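Local coordinates for acyl-CoA thioesterase II (Mycobacterium avium subsp. paratuberculosis, PDB 4R9Z), which probably hydrolyses fatty acyl-CoA thioesters to fatty acids and coenzyme A, as a double hot-dog enzyme of the C/M/P thioester hydrolase family, at residues S6-V11 / L156-R161; E58-H63 / M107-V112; Y65-G70 / D100-E105; I125-P130 / F237-S242. All coordinates share one frame; numbering follows the deposited sequence.

Contact 1: S6-V11 / L156-R161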
loop_
_atom_site.group_PDB
_atom_site.type_symbol
_atom_site.label_atom_id
_atom_site.label_comp_id
_atom_site.label_asym_id
_atom_site.label_seq_id
_atom_site.Cartn_x
_atom_site.Cartn_y
_atom_site.Cartn_z
ATOM N N SER B 6 -27.997 -10.203 -12.216
ATOM C CA SER B 6 -27.143 -9.024 -12.151
ATOM C C SER B 6 -27.551 -8.113 -10.998
ATOM O O SER B 6 -28.733 -8.002 -10.671
ATOM C CB SER B 6 -27.190 -8.251 -13.468
ATOM O OG SER B 6 -26.332 -7.124 -13.427
ATOM N N SER B 7 -26.572 -7.457 -10.387
ATOM C CA SER B 7 -26.847 -6.611 -9.231
ATOM C C SER B 7 -26.176 -5.253 -9.351
ATOM O O SER B 7 -25.992 -4.561 -8.353
ATOM C CB SER B 7 -26.391 -7.304 -7.942
ATOM O OG SER B 7 -25.004 -7.600 -7.982
ATOM N N LEU B 8 -25.826 -4.870 -10.575
ATOM C CA LEU B 8 -25.083 -3.638 -10.813
ATOM C C LEU B 8 -25.905 -2.426 -10.395
ATOM O O LEU B 8 -25.382 -1.492 -9.785
ATOM C CB LEU B 8 -24.680 -3.520 -12.283
ATOM C CG LEU B 8 -23.714 -2.378 -12.607
ATOM C CD1 LEU B 8 -22.469 -2.457 -11.735
ATOM C CD2 LEU B 8 -23.344 -2.388 -14.081
ATOM N N GLY B 9 -27.190 -2.441 -10.733
ATOM C CA GLY B 9 -28.080 -1.354 -10.377
ATOM C C GLY B 9 -28.121 -1.133 -8.878
ATOM O O GLY B 9 -28.127 0.004 -8.409
ATOM N N ASP B 10 -28.140 -2.226 -8.124
ATOM C CA ASP B 10 -28.147 -2.141 -6.670
ATOM C C ASP B 10 -26.797 -1.670 -6.139
ATOM O O ASP B 10 -26.732 -0.964 -5.133
ATOM C CB ASP B 10 -28.523 -3.488 -6.057
ATOM C CG ASP B 10 -29.926 -3.917 -6.428
ATOM O OD1 ASP B 10 -30.757 -3.028 -6.709
ATOM O OD2 ASP B 10 -30.197 -5.138 -6.437
ATOM N N VAL B 11 -25.721 -2.058 -6.818
ATOM C CA VAL B 11 -24.386 -1.618 -6.428
ATOM C C VAL B 11 -24.220 -0.125 -6.666
ATOM O O VAL B 11 -23.820 0.613 -5.765
ATOM C CB VAL B 11 -23.283 -2.384 -7.186
ATOM C CG1 VAL B 11 -21.933 -1.705 -7.000
ATOM C CG2 VAL B 11 -23.233 -3.832 -6.724
ATOM N N LEU B 156 -20.887 -9.497 -5.306
ATOM C CA LEU B 156 -20.209 -10.351 -6.279
ATOM C C LEU B 156 -20.864 -10.414 -7.665
ATOM O O LEU B 156 -20.185 -10.668 -8.659
ATOM C CB LEU B 156 -20.080 -11.766 -5.716
ATOM C CG LEU B 156 -19.367 -11.863 -4.365
ATOM C CD1 LEU B 156 -19.185 -13.316 -3.954
ATOM C CD2 LEU B 156 -18.031 -11.140 -4.404
ATOM N N ARG B 157 -22.172 -10.180 -7.732
ATOM C CA ARG B 157 -22.924 -10.423 -8.970
ATOM C C ARG B 157 -22.979 -9.286 -10.004
ATOM O O ARG B 157 -23.594 -9.453 -11.060
ATOM C CB ARG B 157 -24.362 -10.828 -8.615
ATOM C CG ARG B 157 -24.467 -12.173 -7.904
ATOM C CD ARG B 157 -25.916 -12.634 -7.747
ATOM N NE ARG B 157 -26.573 -12.070 -6.569
ATOM C CZ ARG B 157 -27.448 -11.070 -6.604
ATOM N NH1 ARG B 157 -27.777 -10.515 -7.764
ATOM N NH2 ARG B 157 -27.999 -10.625 -5.480
ATOM N N TRP B 158 -22.350 -8.147 -9.728
ATOM C CA TRP B 158 -22.451 -7.014 -10.650
ATOM C C TRP B 158 -21.468 -7.074 -11.812
ATOM O O TRP B 158 -21.442 -6.165 -12.642
ATOM C CB TRP B 158 -22.268 -5.684 -9.922
ATOM C CG TRP B 158 -20.994 -5.560 -9.158
ATOM C CD1 TRP B 158 -20.728 -6.080 -7.929
ATOM C CD2 TRP B 158 -19.804 -4.873 -9.571
ATOM N NE1 TRP B 158 -19.449 -5.757 -7.546
ATOM C CE2 TRP B 158 -18.860 -5.017 -8.535
ATOM C CE3 TRP B 158 -19.445 -4.152 -10.714
ATOM C CZ2 TRP B 158 -17.584 -4.467 -8.607
ATOM C CZ3 TRP B 158 -18.175 -3.606 -10.783
ATOM C CH2 TRP B 158 -17.259 -3.767 -9.736
ATOM N N PHE B 159 -20.626 -8.101 -11.861
ATOM C CA PHE B 159 -19.668 -8.191 -12.961
ATOM C C PHE B 159 -19.585 -9.590 -13.571
ATOM O O PHE B 159 -19.724 -10.594 -12.870
ATOM C CB PHE B 159 -18.279 -7.742 -12.493
ATOM C CG PHE B 159 -17.758 -8.520 -11.323
ATOM C CD1 PHE B 159 -17.032 -9.682 -11.514
ATOM C CD2 PHE B 159 -18.006 -8.094 -10.030
ATOM C CE1 PHE B 159 -16.562 -10.405 -10.439
ATOM C CE2 PHE B 159 -17.535 -8.810 -8.950
ATOM C CZ PHE B 159 -16.810 -9.967 -9.154
ATOM N N GLU B 160 -19.344 -9.646 -14.879
ATOM C CA GLU B 160 -19.082 -10.913 -15.555
ATOM C C GLU B 160 -17.603 -11.247 -15.441
ATOM O O GLU B 160 -16.776 -10.359 -15.233
ATOM C CB GLU B 160 -19.492 -10.857 -17.031
ATOM C CG GLU B 160 -20.948 -10.495 -17.288
ATOM C CD GLU B 160 -21.271 -10.414 -18.772
ATOM O OE1 GLU B 160 -21.161 -11.452 -19.460
ATOM O OE2 GLU B 160 -21.639 -9.317 -19.248
ATOM N N ARG B 161 -17.262 -12.519 -15.618
ATOM C CA ARG B 161 -15.880 -12.938 -15.450
ATOM C C ARG B 161 -15.521 -14.201 -16.218
ATOM O O ARG B 161 -16.287 -15.161 -16.259
ATOM C CB ARG B 161 -15.597 -13.170 -13.969
ATOM C CG ARG B 161 -16.685 -13.964 -13.273
ATOM C CD ARG B 161 -16.466 -14.011 -11.780
ATOM N NE ARG B 161 -15.236 -14.713 -11.436
ATOM C CZ ARG B 161 -14.755 -14.797 -10.201
ATOM N NH1 ARG B 161 -15.405 -14.220 -9.199
ATOM N NH2 ARG B 161 -13.627 -15.453 -9.970
#
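This contact packs the start of helix 8-15 on the turn before strand 159-163, part apolar and part polar. Trp158 gives the largest share. Its CG sits between the backbone N and the carbonyl carbon (chi1 56°), and the indole leads away from 6-11 toward helix 188-201. Leu8 meets it obliquely, with CD1 3.6 Å from Trp158 CE3. Val11 crosses it at about a right angle, and its CG2 lies 3.6 Å from Trp158 CD1. CD2 of the next residue, Phe159, where the strand begins, lies over the centre of one indole face, 3.5 Å above the plane. In this double hot-dog fold the contact brings the N-terminal helix close to strand 159-163, an outermost strand within the chain. Tyr197 of helix 188-201 meets Trp158 edge-to-face, and Leu194 and Met198 also touch it, so helices 8-15 and 188-201 both pack on one indole. Ser7 takes the N-cap position, but its side chain makes no capping bond. Its OG is hydrogen-bonded to Ala154 O. Arg157 bends at chi3 and brings its guanidinium back over Ser7, with NH1 3.5 Å from Ser7 CB. Ser6 O lies at the guanidinium edge, in its plane.

Contact 2: E58-H63 / M107-V112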
loop_
_atom_site.group_PDB
_atom_site.type_symbol
_atom_site.label_atom_id
_atom_site.label_comp_id
_atom_site.label_asym_id
_atom_site.label_seq_id
_atom_site.Cartn_x
_atom_site.Cartn_y
_atom_site.Cartn_z
ATOM N N GLU B 58 -8.875 13.400 -9.508
ATOM C CA GLU B 58 -9.009 11.948 -9.544
ATOM C C GLU B 58 -8.007 11.260 -8.616
ATOM O O GLU B 58 -6.890 11.748 -8.419
ATOM C CB GLU B 58 -8.839 11.439 -10.974
ATOM C CG GLU B 58 -10.020 11.747 -11.877
ATOM C CD GLU B 58 -9.679 11.594 -13.342
ATOM O OE1 GLU B 58 -9.303 10.476 -13.753
ATOM O OE2 GLU B 58 -9.777 12.593 -14.080
ATOM N N PRO B 59 -8.405 10.115 -8.041
ATOM C CA PRO B 59 -7.502 9.382 -7.151
ATOM C C PRO B 59 -6.422 8.651 -7.927
ATOM O O PRO B 59 -6.713 7.973 -8.915
ATOM C CB PRO B 59 -8.430 8.391 -6.444
ATOM C CG PRO B 59 -9.558 8.202 -7.381
ATOM C CD PRO B 59 -9.738 9.495 -8.115
ATOM N N HIS B 60 -5.176 8.797 -7.493
ATOM C CA HIS B 60 -4.100 8.071 -8.138
ATOM C C HIS B 60 -3.598 6.944 -7.229
ATOM O O HIS B 60 -2.880 6.053 -7.684
ATOM C CB HIS B 60 -2.974 9.023 -8.534
ATOM C CG HIS B 60 -2.294 9.681 -7.375
ATOM N ND1 HIS B 60 -1.279 9.076 -6.671
ATOM C CD2 HIS B 60 -2.486 10.894 -6.803
ATOM C CE1 HIS B 60 -0.865 9.891 -5.714
ATOM N NE2 HIS B 60 -1.578 10.997 -5.773
ATOM N N SER B 61 -3.982 6.980 -5.953
ATOM C CA SER B 61 -3.697 5.870 -5.045
ATOM C C SER B 61 -4.590 5.905 -3.813
ATOM O O SER B 61 -5.134 6.945 -3.452
ATOM C CB SER B 61 -2.220 5.861 -4.624
ATOM O OG SER B 61 -1.867 7.020 -3.898
ATOM N N VAL B 62 -4.715 4.757 -3.156
ATOM C CA VAL B 62 -5.545 4.632 -1.967
ATOM C C VAL B 62 -5.099 3.427 -1.133
ATOM O O VAL B 62 -4.810 2.353 -1.663
ATOM C CB VAL B 62 -7.057 4.501 -2.333
ATOM C CG1 VAL B 62 -7.291 3.350 -3.297
ATOM C CG2 VAL B 62 -7.913 4.329 -1.082
ATOM N N HIS B 63 -5.033 3.617 0.177
ATOM C CA HIS B 63 -4.626 2.560 1.086
ATOM C C HIS B 63 -5.705 2.363 2.131
ATOM O O HIS B 63 -6.067 3.302 2.831
ATOM C CB HIS B 63 -3.290 2.907 1.736
ATOM C CG HIS B 63 -2.196 3.164 0.747
ATOM N ND1 HIS B 63 -1.406 2.159 0.235
ATOM C CD2 HIS B 63 -1.778 4.309 0.158
ATOM C CE1 HIS B 63 -0.540 2.675 -0.619
ATOM N NE2 HIS B 63 -0.745 3.978 -0.682
ATOM N N MET B 107 -6.462 5.959 3.501
ATOM C CA MET B 107 -5.856 7.180 3.003
ATOM C C MET B 107 -5.876 7.158 1.488
ATOM O O MET B 107 -5.788 6.101 0.880
ATOM C CB MET B 107 -4.436 7.351 3.528
ATOM C CG MET B 107 -4.350 7.458 5.036
ATOM S SD MET B 107 -2.671 7.795 5.579
ATOM C CE MET B 107 -1.852 6.305 5.043
ATOM N N SER B 108 -6.034 8.325 0.883
ATOM C CA SER B 108 -6.101 8.419 -0.566
ATOM C C SER B 108 -5.450 9.702 -1.024
ATOM O O SER B 108 -5.387 10.676 -0.281
ATOM C CB SER B 108 -7.547 8.363 -1.060
ATOM O OG SER B 108 -8.349 9.319 -0.394
ATOM N N SER B 109 -4.961 9.694 -2.255
ATOM C CA SER B 109 -4.262 10.845 -2.789
ATOM C C SER B 109 -4.812 11.163 -4.176
ATOM O O SER B 109 -5.275 10.272 -4.894
ATOM C CB SER B 109 -2.757 10.590 -2.826
ATOM O OG SER B 109 -2.050 11.762 -3.192
ATOM N N PHE B 110 -4.797 12.445 -4.519
ATOM C CA PHE B 110 -5.457 12.956 -5.718
ATOM C C PHE B 110 -4.570 13.989 -6.404
ATOM O O PHE B 110 -3.771 14.656 -5.747
ATOM C CB PHE B 110 -6.801 13.601 -5.368
ATOM C CG PHE B 110 -7.740 12.700 -4.628
ATOM C CD1 PHE B 110 -7.634 12.549 -3.254
ATOM C CD2 PHE B 110 -8.750 12.036 -5.294
ATOM C CE1 PHE B 110 -8.501 11.723 -2.563
ATOM C CE2 PHE B 110 -9.619 11.213 -4.608
ATOM C CZ PHE B 110 -9.494 11.057 -3.240
ATOM N N LYS B 111 -4.708 14.131 -7.715
ATOM C CA LYS B 111 -4.091 15.259 -8.397
ATOM C C LYS B 111 -4.887 15.669 -9.626
ATOM O O LYS B 111 -5.798 14.960 -10.056
ATOM C CB LYS B 111 -2.649 14.944 -8.789
ATOM C CG LYS B 111 -2.497 13.772 -9.726
ATOM C CD LYS B 111 -1.056 13.646 -10.192
ATOM C CE LYS B 111 -0.604 14.903 -10.915
ATOM N NZ LYS B 111 0.404 14.596 -11.964
ATOM N N VAL B 112 -4.549 16.832 -10.173
ATOM C CA VAL B 112 -5.164 17.298 -11.406
ATOM C C VAL B 112 -4.411 16.661 -12.574
ATOM O O VAL B 112 -3.191 16.499 -12.522
ATOM C CB VAL B 112 -5.146 18.840 -11.512
ATOM C CG1 VAL B 112 -6.063 19.452 -10.462
ATOM C CG2 VAL B 112 -3.732 19.376 -11.353
#
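The two segments pair as antiparallel strands in the N-terminal hot-dog half, with a beta bulge at His60. The His60 side chain reaches from the bulge across to Ser109. CB carries the ring between the backbone N and the carbonyl carbon (chi1 64°), and CG comes 3.9 Å from Ser109 O. CD2 is closer to that carbonyl, at 3.4 Å from Ser109 O, and CE1 passes Ser109 CB. At the tip, NE2 is hydrogen-bonded to Ser109 OG at 2.7 Å. Ser109 OG also bonds Arg220 of the second subunit. The remaining ring nitrogen, ND1, bonds Glu270 of the second subunit, whose carboxylate would probably favour a proton there. The bulge is thus tied to the dimer partner. His60 N donates to Ser109 O at 3.0 Å, from above the carbonyl plane. Beyond the bulge, His63 and Met107 form an antiparallel hydrogen-bonded pair, with a bond in each direction. His63 N reaches Met107 O at 2.7 Å, nearly along the C=O axis. The bonds between Glu58 and Lys111, at the other end, are long and weak. Pro59, Val62, Ser108 and Phe110 share one face. There Pro59 crosses the Phe110 ring obliquely, with CB 3.6 Å from Phe110 CE2.

Contact 3: Y65-G70 / D100-E105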
loop_
_atom_site.group_PDB
_atom_site.type_symbol
_atom_site.label_atom_id
_atom_site.label_comp_id
_atom_site.label_asym_id
_atom_site.label_seq_id
_atom_site.Cartn_x
_atom_site.Cartn_y
_atom_site.Cartn_z
ATOM N N TYR B 65 -7.306 0.002 5.376
ATOM C CA TYR B 65 -7.228 -1.045 6.391
ATOM C C TYR B 65 -8.620 -1.501 6.777
ATOM O O TYR B 65 -9.461 -0.684 7.111
ATOM C CB TYR B 65 -6.494 -0.559 7.650
ATOM C CG TYR B 65 -5.018 -0.868 7.656
ATOM C CD1 TYR B 65 -4.565 -2.176 7.696
ATOM C CD2 TYR B 65 -4.079 0.148 7.614
ATOM C CE1 TYR B 65 -3.219 -2.461 7.690
ATOM C CE2 TYR B 65 -2.728 -0.129 7.610
ATOM C CZ TYR B 65 -2.304 -1.433 7.649
ATOM O OH TYR B 65 -0.960 -1.709 7.645
ATOM N N PHE B 66 -8.856 -2.805 6.762
ATOM C CA PHE B 66 -10.124 -3.324 7.237
ATOM C C PHE B 66 -9.910 -3.813 8.649
ATOM O O PHE B 66 -9.157 -4.758 8.882
ATOM C CB PHE B 66 -10.638 -4.434 6.331
ATOM C CG PHE B 66 -10.661 -4.054 4.892
ATOM C CD1 PHE B 66 -11.575 -3.121 4.428
ATOM C CD2 PHE B 66 -9.760 -4.614 4.000
ATOM C CE1 PHE B 66 -11.595 -2.750 3.096
ATOM C CE2 PHE B 66 -9.773 -4.255 2.662
ATOM C CZ PHE B 66 -10.695 -3.321 2.208
ATOM N N LEU B 67 -10.569 -3.153 9.593
ATOM C CA LEU B 67 -10.228 -3.310 10.997
ATOM C C LEU B 67 -11.221 -4.178 11.735
ATOM O O LEU B 67 -10.840 -5.028 12.538
ATOM C CB LEU B 67 -10.141 -1.944 11.683
ATOM C CG LEU B 67 -9.158 -0.938 11.087
ATOM C CD1 LEU B 67 -9.236 0.382 11.842
ATOM C CD2 LEU B 67 -7.748 -1.506 11.119
ATOM N N ARG B 68 -12.498 -3.944 11.470
ATOM C CA ARG B 68 -13.557 -4.663 12.154
ATOM C C ARG B 68 -14.653 -5.061 11.171
ATOM O O ARG B 68 -14.951 -4.319 10.232
ATOM C CB ARG B 68 -14.117 -3.811 13.296
ATOM C CG ARG B 68 -14.045 -4.500 14.643
ATOM C CD ARG B 68 -13.414 -3.631 15.722
ATOM N NE ARG B 68 -14.394 -3.197 16.720
ATOM C CZ ARG B 68 -14.914 -3.988 17.655
ATOM N NH1 ARG B 68 -14.555 -5.264 17.727
ATOM N NH2 ARG B 68 -15.801 -3.505 18.517
ATOM N N PRO B 69 -15.236 -6.254 11.364
ATOM C CA PRO B 69 -16.325 -6.717 10.497
ATOM C C PRO B 69 -17.596 -5.898 10.693
ATOM O O PRO B 69 -18.020 -5.663 11.827
ATOM C CB PRO B 69 -16.539 -8.166 10.943
ATOM C CG PRO B 69 -16.036 -8.207 12.338
ATOM C CD PRO B 69 -14.895 -7.239 12.404
ATOM N N GLY B 70 -18.206 -5.480 9.592
ATOM C CA GLY B 70 -19.385 -4.643 9.672
ATOM C C GLY B 70 -20.669 -5.419 9.471
ATOM O O GLY B 70 -20.683 -6.467 8.825
ATOM N N ASP B 100 -20.125 3.362 17.421
ATOM C CA ASP B 100 -18.840 3.789 17.968
ATOM C C ASP B 100 -17.693 2.966 17.387
ATOM O O ASP B 100 -16.517 3.266 17.599
ATOM C CB ASP B 100 -18.854 3.641 19.489
ATOM C CG ASP B 100 -20.008 4.379 20.135
ATOM O OD1 ASP B 100 -20.403 5.446 19.624
ATOM O OD2 ASP B 100 -20.535 3.871 21.147
ATOM N N LYS B 101 -18.061 1.932 16.640
ATOM C CA LYS B 101 -17.116 1.006 16.030
ATOM C C LYS B 101 -16.471 1.499 14.736
ATOM O O LYS B 101 -17.166 1.889 13.802
ATOM C CB LYS B 101 -17.834 -0.318 15.765
ATOM C CG LYS B 101 -16.941 -1.537 15.675
ATOM C CD LYS B 101 -17.776 -2.777 15.383
ATOM C CE LYS B 101 -18.820 -2.999 16.470
ATOM N NZ LYS B 101 -19.897 -3.931 16.030
ATOM N N ILE B 102 -15.138 1.478 14.696
ATOM C CA ILE B 102 -14.383 1.793 13.483
ATOM C C ILE B 102 -14.205 0.527 12.642
ATOM O O ILE B 102 -13.568 -0.423 13.080
ATOM C CB ILE B 102 -12.997 2.384 13.806
ATOM C CG1 ILE B 102 -13.131 3.705 14.557
ATOM C CG2 ILE B 102 -12.199 2.606 12.536
ATOM C CD1 ILE B 102 -11.804 4.254 15.047
ATOM N N LEU B 103 -14.760 0.517 11.435
ATOM C CA LEU B 103 -14.728 -0.674 10.594
ATOM C C LEU B 103 -13.498 -0.672 9.704
ATOM O O LEU B 103 -12.814 -1.686 9.557
ATOM C CB LEU B 103 -15.987 -0.770 9.729
ATOM C CG LEU B 103 -17.335 -0.643 10.431
ATOM C CD1 LEU B 103 -18.455 -0.688 9.408
ATOM C CD2 LEU B 103 -17.501 -1.731 11.478
ATOM N N MET B 104 -13.232 0.477 9.096
ATOM C CA MET B 104 -12.054 0.631 8.263
ATOM C C MET B 104 -11.538 2.057 8.313
ATOM O O MET B 104 -12.275 2.988 8.644
ATOM C CB MET B 104 -12.347 0.223 6.810
ATOM C CG MET B 104 -13.437 1.014 6.109
ATOM S SD MET B 104 -12.984 1.617 4.461
ATOM C CE MET B 104 -11.992 3.028 4.904
ATOM N N GLU B 105 -10.252 2.213 8.025
ATOM C CA GLU B 105 -9.670 3.527 7.803
ATOM C C GLU B 105 -8.889 3.503 6.504
ATOM O O GLU B 105 -8.271 2.494 6.170
ATOM C CB GLU B 105 -8.776 3.947 8.969
ATOM C CG GLU B 105 -8.266 5.364 8.827
ATOM C CD GLU B 105 -8.100 6.063 10.152
ATOM O OE1 GLU B 105 -9.125 6.470 10.738
ATOM O OE2 GLU B 105 -6.943 6.212 10.598
#
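The segments run roughly antiparallel, 148° apart end to end, and pair as strands only around Tyr65-Phe66 and Met104-Glu105. In the N-terminal hot-dog half, strand 101-111 has a classic beta bulge at Leu103 and Met104, which both face Ala96 of strand 89-98. Tyr65 N donates to Glu105 O at 2.8 Å, nearly along the C=O axis, and Glu105 N returns a bond to Tyr65 O. Past this pair, Leu103 O is gripped twice. Leu67 N reaches it at 2.7 Å in the carbonyl plane, and Arg68 N at 3.0 Å on a lone pair. Leu67 and Ile102 lie side by side, with CD1 of Leu67 3.8 Å from Ile102 CG2. Arg68 crosses Lys101 at about a right angle. Lys101 CD lies over one face of the guanidinium, while Lys101 NZ stays 4.8 Å from Arg68 NH2, so the like charges do not touch. Tyr65 OH bonds Ser61 of the second subunit. The CB of Leu103 points away from 65-70, yet its tip reaches that segment, with CD2 3.9 Å from Gly70 CA.

Contact 4: I125-P130 / F237-S242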
loop_
_atom_site.group_PDB
_atom_site.type_symbol
_atom_site.label_atom_id
_atom_site.label_comp_id
_atom_site.label_asym_id
_atom_site.label_seq_id
_atom_site.Cartn_x
_atom_site.Cartn_y
_atom_site.Cartn_z
ATOM N N ILE B 125 4.032 -5.079 -19.733
ATOM C CA ILE B 125 3.298 -5.474 -20.924
ATOM C C ILE B 125 2.215 -6.455 -20.529
ATOM O O ILE B 125 2.456 -7.388 -19.767
ATOM C CB ILE B 125 4.219 -6.118 -21.986
ATOM C CG1 ILE B 125 5.430 -5.223 -22.265
ATOM C CG2 ILE B 125 3.448 -6.404 -23.270
ATOM C CD1 ILE B 125 5.071 -3.804 -22.643
ATOM N N MET B 126 1.021 -6.247 -21.061
ATOM C CA MET B 126 -0.091 -7.125 -20.763
ATOM C C MET B 126 0.162 -8.508 -21.338
ATOM O O MET B 126 0.516 -8.641 -22.509
ATOM C CB MET B 126 -1.376 -6.550 -21.323
ATOM C CG MET B 126 -2.588 -7.360 -21.002
ATOM S SD MET B 126 -3.953 -6.724 -21.965
ATOM C CE MET B 126 -5.035 -8.129 -21.924
ATOM N N PRO B 127 0.013 -9.544 -20.504
ATOM C CA PRO B 127 0.247 -10.920 -20.952
ATOM C C PRO B 127 -0.709 -11.337 -22.065
ATOM O O PRO B 127 -1.895 -11.006 -22.002
ATOM C CB PRO B 127 -0.011 -11.748 -19.688
ATOM C CG PRO B 127 0.204 -10.803 -18.559
ATOM C CD PRO B 127 -0.250 -9.465 -19.057
ATOM N N GLU B 128 -0.201 -12.045 -23.069
ATOM C CA GLU B 128 -1.071 -12.597 -24.099
ATOM C C GLU B 128 -2.005 -13.641 -23.510
ATOM O O GLU B 128 -1.586 -14.499 -22.733
ATOM C CB GLU B 128 -0.268 -13.200 -25.243
ATOM C CG GLU B 128 0.657 -12.223 -25.927
ATOM C CD GLU B 128 1.486 -12.886 -27.002
ATOM O OE1 GLU B 128 1.183 -14.052 -27.337
ATOM O OE2 GLU B 128 2.428 -12.246 -27.517
ATOM N N ALA B 129 -3.273 -13.569 -23.892
ATOM C CA ALA B 129 -4.266 -14.508 -23.394
ATOM C C ALA B 129 -5.371 -14.716 -24.422
ATOM O O ALA B 129 -5.596 -13.854 -25.270
ATOM C CB ALA B 129 -4.843 -14.010 -22.082
ATOM N N PRO B 130 -6.057 -15.869 -24.362
ATOM C CA PRO B 130 -7.208 -16.000 -25.256
ATOM C C PRO B 130 -8.262 -14.958 -24.915
ATOM O O PRO B 130 -8.533 -14.681 -23.746
ATOM C CB PRO B 130 -7.715 -17.416 -24.976
ATOM C CG PRO B 130 -7.250 -17.704 -23.583
ATOM C CD PRO B 130 -5.906 -17.043 -23.487
ATOM N N PHE B 237 -8.501 -7.116 -18.190
ATOM C CA PHE B 237 -7.605 -8.182 -17.754
ATOM C C PHE B 237 -7.126 -7.923 -16.329
ATOM O O PHE B 237 -6.495 -6.903 -16.060
ATOM C CB PHE B 237 -6.407 -8.284 -18.698
ATOM C CG PHE B 237 -5.551 -9.503 -18.481
ATOM C CD1 PHE B 237 -4.509 -9.485 -17.566
ATOM C CD2 PHE B 237 -5.766 -10.659 -19.213
ATOM C CE1 PHE B 237 -3.714 -10.605 -17.372
ATOM C CE2 PHE B 237 -4.968 -11.776 -19.025
ATOM C CZ PHE B 237 -3.946 -11.750 -18.104
ATOM N N TYR B 238 -7.415 -8.849 -15.421
ATOM C CA TYR B 238 -6.954 -8.710 -14.044
ATOM C C TYR B 238 -6.019 -9.845 -13.672
ATOM O O TYR B 238 -6.457 -10.926 -13.280
ATOM C CB TYR B 238 -8.137 -8.665 -13.076
ATOM C CG TYR B 238 -7.779 -8.189 -11.686
ATOM C CD1 TYR B 238 -6.695 -7.348 -11.478
ATOM C CD2 TYR B 238 -8.547 -8.555 -10.583
ATOM C CE1 TYR B 238 -6.369 -6.900 -10.209
ATOM C CE2 TYR B 238 -8.232 -8.110 -9.308
ATOM C CZ TYR B 238 -7.142 -7.282 -9.130
ATOM O OH TYR B 238 -6.821 -6.835 -7.868
ATOM N N ASP B 239 -4.724 -9.576 -13.776
ATOM C CA ASP B 239 -3.701 -10.534 -13.390
ATOM C C ASP B 239 -3.638 -10.620 -11.871
ATOM O O ASP B 239 -3.516 -9.606 -11.197
ATOM C CB ASP B 239 -2.351 -10.115 -13.971
ATOM C CG ASP B 239 -1.422 -11.285 -14.192
ATOM O OD1 ASP B 239 -1.858 -12.435 -13.978
ATOM O OD2 ASP B 239 -0.263 -11.051 -14.596
ATOM N N ARG B 240 -3.728 -11.837 -11.339
ATOM C CA ARG B 240 -3.777 -12.053 -9.894
ATOM C C ARG B 240 -2.775 -13.113 -9.464
ATOM O O ARG B 240 -2.593 -14.118 -10.149
ATOM C CB ARG B 240 -5.177 -12.490 -9.453
ATOM C CG ARG B 240 -6.315 -11.599 -9.917
ATOM C CD ARG B 240 -7.674 -12.167 -9.487
ATOM N NE ARG B 240 -7.962 -13.455 -10.111
ATOM C CZ ARG B 240 -9.031 -14.202 -9.842
ATOM N NH1 ARG B 240 -9.930 -13.794 -8.956
ATOM N NH2 ARG B 240 -9.205 -15.361 -10.464
ATOM N N SER B 241 -2.156 -12.905 -8.308
ATOM C CA SER B 241 -1.232 -13.887 -7.758
ATOM C C SER B 241 -1.113 -13.758 -6.237
ATOM O O SER B 241 -1.583 -12.787 -5.652
ATOM C CB SER B 241 0.129 -13.747 -8.432
ATOM O OG SER B 241 0.675 -12.464 -8.204
ATOM N N SER B 242 -0.522 -14.763 -5.596
ATOM C CA SER B 242 -0.231 -14.701 -4.164
ATOM C C SER B 242 1.237 -15.018 -3.925
ATOM O O SER B 242 1.600 -16.176 -3.735
ATOM C CB SER B 242 -1.114 -15.672 -3.378
ATOM O OG SER B 242 -0.964 -15.488 -1.980
#
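The Phe237 ring is the flat group at the centre, and three side chains of 125-130 reach it obliquely. Met126 comes in beside its root, with CE 3.5 Å from Phe237 CB and next to CG and CD2. Pro127 CD lies 4.0 Å from Phe237 CE1, and Ala129 CB is 3.8 Å from Phe237 CE2. The Trp177 ring meets Phe237 edge-to-face. Phe237 holds CG anti to the backbone N (chi1 -170°), which sends the ring toward the loop. Met126 also has CG anti to its N (chi1 -177°) and stays extended to the methyl. Its SD lies 5.4 Å from the centroid of the Phe237 ring, 36° off the normal. Asp239 is two residues on, and its OD2 is 4.0 Å from Pro127 CG. Its OD1 is in a salt bridge with Arg173. Pro130 O accepts a hydrogen bond from Trp177 NE1. The arrangement is a Met-aromatic contact with proline and alanine beside it. It joins an irregular loop to strand 236-246 of the C-terminal hot-dog half.

Contacts 2 and 3 share strands 58-66 and 101-111 of the N-terminal hot-dog half. Their centres are about 21 Å apart, and their segments adjoin in the sequence. Contact 3 is nested inside the loop closed by contact 2, and both touch the second subunit. Contact 1 encloses both along the chain, joining helix 8-15 to strand 159-163, an outermost strand within the chain. Contact 4 starts after contact 2 closes, and its segments alternate with those of contact 1. Contacts 1 and 4 touch where the like-charged Arg161 and Arg240 come close, though their centres lie about 22 Å apart. Contacts 3 and 4 are farthest apart, about 32 Å between centres. Contacts 2 and 3 thus lie within one hot-dog, at the dimer interface.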